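Local coordinates for protein acetyltransferase (Escherichia coli, PDB 7BYY) that probably transfers the acetyl group of acetyl-CoA to the amino group of glycyl-tRNA, acting as a GNAT-family toxin of a toxin-antitoxin system, at residues 18-30 and 40-52. The protein carries 1 engineered substitution. Residues are numbered along the deposited sequence; the frame is centred on the assembly and turned at random.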
# COMPACT_ATOMS: atom_id res chain seq x y z
N TYR A 18 11.85 -12.20 -1.70
CA TYR A 18 12.87 -12.42 -2.72
C TYR A 18 13.82 -11.23 -2.79
O TYR A 18 13.39 -10.07 -2.87
CB TYR A 18 12.22 -12.65 -4.08
CG TYR A 18 13.24 -12.64 -5.20
CD1 TYR A 18 13.35 -11.55 -6.05
CD2 TYR A 18 14.12 -13.71 -5.37
CE1 TYR A 18 14.30 -11.53 -7.06
CE2 TYR A 18 15.06 -13.69 -6.38
CZ TYR A 18 15.15 -12.60 -7.22
OH TYR A 18 16.08 -12.57 -8.22
N GLN A 19 15.11 -11.52 -2.75
CA GLN A 19 16.15 -10.51 -2.88
C GLN A 19 16.63 -10.46 -4.33
O GLN A 19 16.91 -11.50 -4.93
CB GLN A 19 17.33 -10.81 -1.95
CG GLN A 19 16.92 -11.28 -0.56
CD GLN A 19 17.14 -10.22 0.50
OE1 GLN A 19 18.14 -9.50 0.48
NE2 GLN A 19 16.21 -10.12 1.44
N SER A 20 16.71 -9.25 -4.89
CA SER A 20 17.05 -9.09 -6.30
C SER A 20 18.46 -9.55 -6.62
O SER A 20 18.74 -9.87 -7.79
CB SER A 20 16.87 -7.63 -6.72
OG SER A 20 17.33 -6.74 -5.71
N ASP A 21 19.36 -9.61 -5.64
CA ASP A 21 20.73 -10.03 -5.86
C ASP A 21 20.94 -11.52 -5.64
O ASP A 21 22.09 -11.97 -5.59
CB ASP A 21 21.68 -9.23 -4.96
CG ASP A 21 21.18 -9.11 -3.54
OD1 ASP A 21 19.95 -8.96 -3.35
OD2 ASP A 21 22.01 -9.16 -2.60
N ILE A 22 19.87 -12.30 -5.54
CA ILE A 22 19.94 -13.74 -5.30
C ILE A 22 19.31 -14.45 -6.49
O ILE A 22 18.29 -14.00 -7.03
CB ILE A 22 19.24 -14.12 -3.98
CG1 ILE A 22 20.04 -13.57 -2.79
CG2 ILE A 22 19.05 -15.63 -3.86
CD1 ILE A 22 21.27 -14.39 -2.44
N THR A 23 19.93 -15.56 -6.90
CA THR A 23 19.40 -16.41 -7.96
C THR A 23 19.34 -17.84 -7.44
O THR A 23 20.38 -18.47 -7.24
CB THR A 23 20.26 -16.34 -9.23
OG1 THR A 23 20.55 -14.97 -9.54
CG2 THR A 23 19.53 -16.98 -10.40
N TYR A 24 18.13 -18.35 -7.23
CA TYR A 24 17.94 -19.70 -6.72
C TYR A 24 18.05 -20.72 -7.84
O TYR A 24 17.84 -20.40 -9.01
CB TYR A 24 16.58 -19.81 -6.03
CG TYR A 24 16.44 -18.93 -4.81
CD1 TYR A 24 16.90 -19.35 -3.57
CD2 TYR A 24 15.84 -17.68 -4.90
CE1 TYR A 24 16.77 -18.55 -2.45
CE2 TYR A 24 15.70 -16.87 -3.78
CZ TYR A 24 16.17 -17.31 -2.56
OH TYR A 24 16.04 -16.52 -1.45
N PRO A 25 18.39 -21.97 -7.51
CA PRO A 25 18.32 -23.04 -8.51
C PRO A 25 16.91 -23.16 -9.07
O PRO A 25 15.92 -23.12 -8.33
CB PRO A 25 18.72 -24.29 -7.72
CG PRO A 25 19.52 -23.79 -6.59
CD PRO A 25 18.96 -22.44 -6.23
N GLY A 26 16.82 -23.30 -10.39
CA GLY A 26 15.55 -23.37 -11.08
C GLY A 26 14.95 -22.03 -11.43
O GLY A 26 13.98 -21.99 -12.20
N GLN A 27 15.49 -20.92 -10.92
CA GLN A 27 14.92 -19.61 -11.21
C GLN A 27 15.12 -19.22 -12.67
O GLN A 27 14.25 -18.58 -13.27
CB GLN A 27 15.53 -18.57 -10.28
CG GLN A 27 15.06 -17.15 -10.53
CD GLN A 27 15.55 -16.18 -9.48
OE1 GLN A 27 16.00 -16.58 -8.40
NE2 GLN A 27 15.47 -14.88 -9.78
N LYS A 28 16.26 -19.60 -13.26
CA LYS A 28 16.56 -19.22 -14.63
C LYS A 28 15.67 -19.92 -15.65
O LYS A 28 15.61 -19.49 -16.80
CB LYS A 28 18.03 -19.51 -14.96
CG LYS A 28 18.99 -18.42 -14.52
CD LYS A 28 20.43 -18.86 -14.67
CE LYS A 28 20.75 -19.23 -16.11
NZ LYS A 28 22.16 -19.70 -16.27
N GLN A 29 15.02 -21.02 -15.26
CA GLN A 29 14.06 -21.68 -16.14
C GLN A 29 12.65 -21.69 -15.54
O GLN A 29 11.74 -21.11 -16.14
CB GLN A 29 14.55 -23.09 -16.47
CG GLN A 29 16.07 -23.14 -16.67
CD GLN A 29 16.51 -24.23 -17.63
OE1 GLN A 29 17.09 -23.95 -18.68
NE2 GLN A 29 16.24 -25.48 -17.27
N PHE A 30 12.46 -22.27 -14.36
CA PHE A 30 11.20 -22.18 -13.62
C PHE A 30 9.98 -22.50 -14.50
O PHE A 30 9.16 -21.65 -14.82
CB PHE A 30 11.05 -20.79 -12.98
CG PHE A 30 9.94 -20.71 -11.97
CD1 PHE A 30 10.09 -21.29 -10.72
CD2 PHE A 30 8.76 -20.07 -12.28
CE1 PHE A 30 9.06 -21.21 -9.80
CE2 PHE A 30 7.73 -20.00 -11.36
CZ PHE A 30 7.89 -20.57 -10.12
N PHE A 40 8.60 -14.08 -17.07
CA PHE A 40 8.81 -12.99 -16.12
C PHE A 40 9.88 -13.35 -15.10
O PHE A 40 10.80 -12.56 -14.85
CB PHE A 40 7.50 -12.65 -15.40
CG PHE A 40 7.67 -11.64 -14.30
CD1 PHE A 40 7.84 -12.05 -12.99
CD2 PHE A 40 7.66 -10.29 -14.58
CE1 PHE A 40 8.00 -11.12 -11.97
CE2 PHE A 40 7.82 -9.35 -13.57
CZ PHE A 40 7.99 -9.77 -12.26
N VAL A 41 9.78 -14.53 -14.50
CA VAL A 41 10.73 -14.93 -13.47
C VAL A 41 12.12 -15.12 -14.08
O VAL A 41 13.13 -14.74 -13.48
CB VAL A 41 10.24 -16.21 -12.76
CG1 VAL A 41 11.19 -16.60 -11.64
CG2 VAL A 41 8.83 -16.01 -12.23
N ARG A 42 12.19 -15.71 -15.27
CA ARG A 42 13.49 -16.00 -15.87
C ARG A 42 14.25 -14.72 -16.18
O ARG A 42 15.44 -14.60 -15.85
CB ARG A 42 13.32 -16.83 -17.14
CG ARG A 42 12.76 -18.21 -16.92
CD ARG A 42 12.70 -18.96 -18.24
NE ARG A 42 11.49 -19.76 -18.37
CZ ARG A 42 11.46 -20.97 -18.92
NH1 ARG A 42 12.57 -21.52 -19.38
NH2 ARG A 42 10.31 -21.64 -18.99
N ALA A 43 13.58 -13.74 -16.79
CA ALA A 43 14.26 -12.58 -17.37
C ALA A 43 13.99 -11.26 -16.66
O ALA A 43 14.86 -10.39 -16.67
CB ALA A 43 13.87 -12.43 -18.84
N SER A 44 12.82 -11.08 -16.05
CA SER A 44 12.41 -9.76 -15.58
C SER A 44 12.21 -9.66 -14.07
O SER A 44 11.90 -8.56 -13.58
CB SER A 44 11.11 -9.34 -16.27
OG SER A 44 10.53 -8.21 -15.63
N LEU A 45 12.38 -10.75 -13.32
CA LEU A 45 12.07 -10.70 -11.89
C LEU A 45 13.04 -9.80 -11.14
O LEU A 45 12.63 -9.03 -10.26
CB LEU A 45 12.09 -12.12 -11.31
CG LEU A 45 12.07 -12.20 -9.78
CD1 LEU A 45 10.75 -11.68 -9.21
CD2 LEU A 45 12.35 -13.62 -9.32
N LYS A 46 14.33 -9.88 -11.46
CA LYS A 46 15.34 -9.13 -10.72
C LYS A 46 15.15 -7.62 -10.88
O LYS A 46 15.24 -6.87 -9.91
CB LYS A 46 16.74 -9.54 -11.18
CG LYS A 46 17.18 -10.93 -10.74
CD LYS A 46 18.66 -11.12 -10.98
CE LYS A 46 19.25 -12.15 -10.04
NZ LYS A 46 20.74 -12.07 -9.97
N LYS A 47 14.87 -7.17 -12.11
CA LYS A 47 14.80 -5.74 -12.36
C LYS A 47 13.49 -5.13 -11.90
O LYS A 47 13.43 -3.93 -11.62
CB LYS A 47 15.01 -5.46 -13.84
CG LYS A 47 15.98 -6.43 -14.47
CD LYS A 47 15.80 -6.47 -15.97
CE LYS A 47 17.05 -5.94 -16.65
NZ LYS A 47 17.11 -6.19 -18.11
N SER A 48 12.42 -5.93 -11.83
CA SER A 48 11.15 -5.39 -11.37
C SER A 48 11.23 -4.95 -9.91
O SER A 48 10.85 -3.83 -9.57
CB SER A 48 10.04 -6.43 -11.57
OG SER A 48 9.72 -6.55 -12.95
N VAL A 49 11.73 -5.83 -9.04
CA VAL A 49 11.81 -5.46 -7.63
C VAL A 49 12.96 -4.50 -7.35
O VAL A 49 12.94 -3.79 -6.35
CB VAL A 49 11.92 -6.71 -6.73
CG1 VAL A 49 10.91 -7.76 -7.16
CG2 VAL A 49 13.32 -7.27 -6.74
N ARG A 50 13.97 -4.46 -8.23
CA ARG A 50 15.02 -3.45 -8.10
C ARG A 50 14.44 -2.06 -8.33
O ARG A 50 14.70 -1.13 -7.55
CB ARG A 50 16.15 -3.73 -9.08
CG ARG A 50 17.37 -4.38 -8.44
CD ARG A 50 18.62 -4.17 -9.28
NE ARG A 50 18.83 -5.27 -10.22
CZ ARG A 50 19.64 -6.30 -10.00
NH1 ARG A 50 20.30 -6.39 -8.86
NH2 ARG A 50 19.77 -7.25 -10.92
N ASN A 51 13.66 -1.90 -9.39
CA ASN A 51 12.88 -0.68 -9.59
C ASN A 51 11.85 -0.49 -8.49
O ASN A 51 11.32 0.62 -8.34
CB ASN A 51 12.20 -0.72 -10.96
CG ASN A 51 11.70 0.64 -11.41
OD1 ASN A 51 10.83 1.24 -10.79
ND2 ASN A 51 12.26 1.14 -12.51
N SER A 52 11.57 -1.53 -7.71
CA SER A 52 10.43 -1.56 -6.79
C SER A 52 9.12 -1.40 -7.56
O SER A 52 8.22 -0.67 -7.15
CB SER A 52 10.56 -0.51 -5.68
OG SER A 52 10.22 0.78 -6.14
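L45 lays its CD2 methyl over one face of the Y18 ring, 3.8 Å from the ring centroid and 18° off the normal, a CH-pi contact. The two side chains approach from opposite directions, CG of Y18 standing anti to the backbone N (chi1 170°), which carries the ring out toward the helix. At the edge of the same ring lie V49 CG2 and the CG methylene of K46. V49 CG2 also meets S20 CB at 3.6 Å; the small serine lets the loop come close to the helix, while the aliphatic stem of R50 passes beside S20 OG. K46 runs out extended across Y18, and its ammonium NZ donates a hydrogen bond to T23 OG1 at 2.9 Å; the long lysine chain suits this crossing from the buried tyrosine to the exposed threonine. Farther along, V41 splits its branches between Q27 and F30: CG1 packs on Q27 CG and CG2 on F30 CD2. The CB and CG methylenes of R42 pass close to K28 O.

Strand 13-17, at one edge of the central GNAT sheet, is followed by an irregular loop that folds along helix 35-50, the first helix of this fold. Y18 and F30 join the loop to strands 55-61 and 67-79, respectively, and V41 packs the helix on I70 of strand 67-79.

Behind these contacts, polar bonds set the loop's shape. Y18 OH donates to I22 O at 2.9 Å, almost in line with the carbonyl (172°), and accepts from Q27 NE2, which lies 2.9 Å from Y18 OH. Two bonds therefore hold this hydroxyl. The buried Q27 amide uses its other end too, OE1 accepting from Y24 N at 3.0 Å within the type II turn Y24 to Q27, where G26 takes a positive phi at which a CB would jam against P25 O.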